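Local coordinates for protein putative oxidoreductase (Pseudomonas putida, PDB 3L6D) that probably acts as an NADP-binding oxidoreductase, with a Rossmann-type dinucleotide domain followed by a helical domain resembling that of reductive aminases, at residues Q233-D238 and I286-K291. Residues are numbered along the deposited sequence; the frame is centred on the assembly and turned at random.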
loop_
_atom_site.group_PDB
_atom_site.type_symbol
_atom_site.label_atom_id
_atom_site.label_comp_id
_atom_site.label_asym_id
_atom_site.label_seq_id
_atom_site.Cartn_x
_atom_site.Cartn_y
_atom_site.Cartn_z
ATOM N N GLN B 233 0.849 15.757 15.168
ATOM C CA GLN B 233 1.063 15.080 16.418
ATOM C C GLN B 233 -0.237 14.868 17.183
ATOM O O GLN B 233 -0.262 14.919 18.391
ATOM C CB GLN B 233 2.070 15.817 17.286
ATOM C CG GLN B 233 3.521 15.614 16.914
ATOM C CD GLN B 233 4.040 14.246 17.224
ATOM O OE1 GLN B 233 4.259 13.908 18.370
ATOM N NE2 GLN B 233 4.258 13.445 16.186
ATOM N N ASP B 234 -1.309 14.602 16.467
ATOM C CA ASP B 234 -2.580 14.375 17.083
ATOM C C ASP B 234 -2.899 12.908 17.080
ATOM O O ASP B 234 -3.248 12.357 16.083
ATOM C CB ASP B 234 -3.633 15.106 16.296
ATOM C CG ASP B 234 -4.989 14.844 16.796
ATOM O OD1 ASP B 234 -5.942 15.203 16.115
ATOM O OD2 ASP B 234 -5.107 14.263 17.869
ATOM N N PHE B 235 -2.822 12.300 18.231
ATOM C CA PHE B 235 -3.016 10.873 18.359
ATOM C C PHE B 235 -4.286 10.528 19.147
ATOM O O PHE B 235 -4.408 9.419 19.699
ATOM C CB PHE B 235 -1.775 10.228 18.988
ATOM C CG PHE B 235 -0.533 10.385 18.152
ATOM C CD1 PHE B 235 -0.278 9.509 17.076
ATOM C CD2 PHE B 235 0.369 11.415 18.412
ATOM C CE1 PHE B 235 0.862 9.647 16.289
ATOM C CE2 PHE B 235 1.521 11.566 17.632
ATOM C CZ PHE B 235 1.769 10.674 16.560
ATOM N N LYS B 236 -5.235 11.464 19.169
ATOM C CA LYS B 236 -6.470 11.273 19.938
ATOM C C LYS B 236 -7.194 10.057 19.386
ATOM O O LYS B 236 -7.365 9.924 18.168
ATOM C CB LYS B 236 -7.376 12.507 19.888
ATOM C CG LYS B 236 -6.802 13.768 20.535
ATOM C CD LYS B 236 -7.519 15.033 20.002
ATOM C CE LYS B 236 -6.824 16.342 20.419
ATOM N NZ LYS B 236 -7.439 17.552 19.765
ATOM N N GLY B 237 -7.675 9.208 20.285
ATOM C CA GLY B 237 -8.288 7.955 19.924
ATOM C C GLY B 237 -9.730 8.116 19.541
ATOM O O GLY B 237 -10.543 7.231 19.694
ATOM N N ASP B 238 -10.046 9.265 18.986
ATOM C CA ASP B 238 -11.392 9.486 18.571
ATOM C C ASP B 238 -11.858 8.553 17.501
ATOM O O ASP B 238 -12.989 8.145 17.528
ATOM C CB ASP B 238 -11.664 10.947 18.192
ATOM C CG ASP B 238 -10.770 11.468 17.079
ATOM O OD1 ASP B 238 -9.623 11.838 17.359
ATOM O OD2 ASP B 238 -11.236 11.574 15.928
ATOM N N ILE B 286 -4.301 4.619 15.814
ATOM C CA ILE B 286 -3.477 3.549 15.257
ATOM C C ILE B 286 -2.119 4.066 14.753
ATOM O O ILE B 286 -1.093 3.360 14.854
ATOM C CB ILE B 286 -4.281 2.791 14.184
ATOM C CG1 ILE B 286 -3.544 1.526 13.707
ATOM C CG2 ILE B 286 -4.673 3.750 12.999
ATOM C CD1 ILE B 286 -3.227 0.516 14.817
ATOM N N ALA B 287 -2.085 5.313 14.285
ATOM C CA ALA B 287 -0.812 5.919 13.859
ATOM C C ALA B 287 0.207 6.035 15.006
ATOM O O ALA B 287 1.389 6.203 14.729
ATOM C CB ALA B 287 -1.027 7.274 13.194
ATOM N N ALA B 288 -0.226 5.906 16.268
ATOM C CA ALA B 288 0.721 5.955 17.401
ATOM C C ALA B 288 1.631 4.743 17.392
ATOM O O ALA B 288 2.654 4.708 18.109
ATOM C CB ALA B 288 -0.003 6.046 18.752
ATOM N N THR B 289 1.264 3.737 16.610
ATOM C CA THR B 289 2.148 2.595 16.379
ATOM C C THR B 289 3.544 3.103 15.997
ATOM O O THR B 289 4.560 2.550 16.427
ATOM C CB THR B 289 1.604 1.660 15.276
ATOM O OG1 THR B 289 0.318 1.162 15.658
ATOM C CG2 THR B 289 2.542 0.451 15.057
ATOM N N THR B 290 3.584 4.154 15.171
ATOM C CA THR B 290 4.824 4.826 14.822
ATOM C C THR B 290 5.738 5.133 16.018
ATOM O O THR B 290 6.963 4.840 15.975
ATOM C CB THR B 290 4.516 6.123 14.016
ATOM O OG1 THR B 290 3.740 5.754 12.853
ATOM C CG2 THR B 290 5.789 6.759 13.540
ATOM N N LYS B 291 5.167 5.732 17.064
ATOM C CA LYS B 291 5.928 6.123 18.261
ATOM C C LYS B 291 6.527 4.942 19.034
ATOM O O LYS B 291 7.533 5.119 19.726
ATOM C CB LYS B 291 5.067 6.969 19.212
ATOM C CG LYS B 291 4.792 8.403 18.737
ATOM C CD LYS B 291 3.431 8.947 19.228
ATOM C CE LYS B 291 3.351 9.154 20.719
ATOM N NZ LYS B 291 1.951 9.426 21.185
HETATM O O HOH W 1 2.579 12.359 20.818
#
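Over one face of the F235 ring lies the side chain of K291, while the A287 carbonyl oxygen sits at the ring edge near its plane and A288 comes in obliquely. Q233 CD lies in the ring plane at another edge. K291 CD rides 3.7 Å from the F235 ring centroid in a CH-pi contact. A bend at chi3 (67°) turns the lysine chain to run over the face from CZ toward CG. K291 NZ thereby stands 4.2 Å from the F235 centroid as a cation-pi partner. Lysine suits this place because its methylenes pack on the aromatic face while its ammonium keeps polar partners: NZ bonds to Q284 OE1 and to a water at 3.0 Å, which in turn donates weakly to Q233 OE1. Small alanines let the ring approach the backbone of 286-291 closely, A288 CB standing 3.9 Å from F235 CD1. The T290 hydroxyl donates back to A287 O, 3.0 Å from OG1, beside the T290 amide, and both residues pack on F191 of the second subunit. D234 OD2 takes the K236 amide at 3.1 Å in an Asx turn with F235 as its middle residue. Through its buried ring, with a backbone bond to D285 alongside, F235 joins the loop between helices 204-232 and 242-259 to the segment after helix 264-281, within the helical C-terminal domain of the 6-phosphogluconate dehydrogenase-like fold.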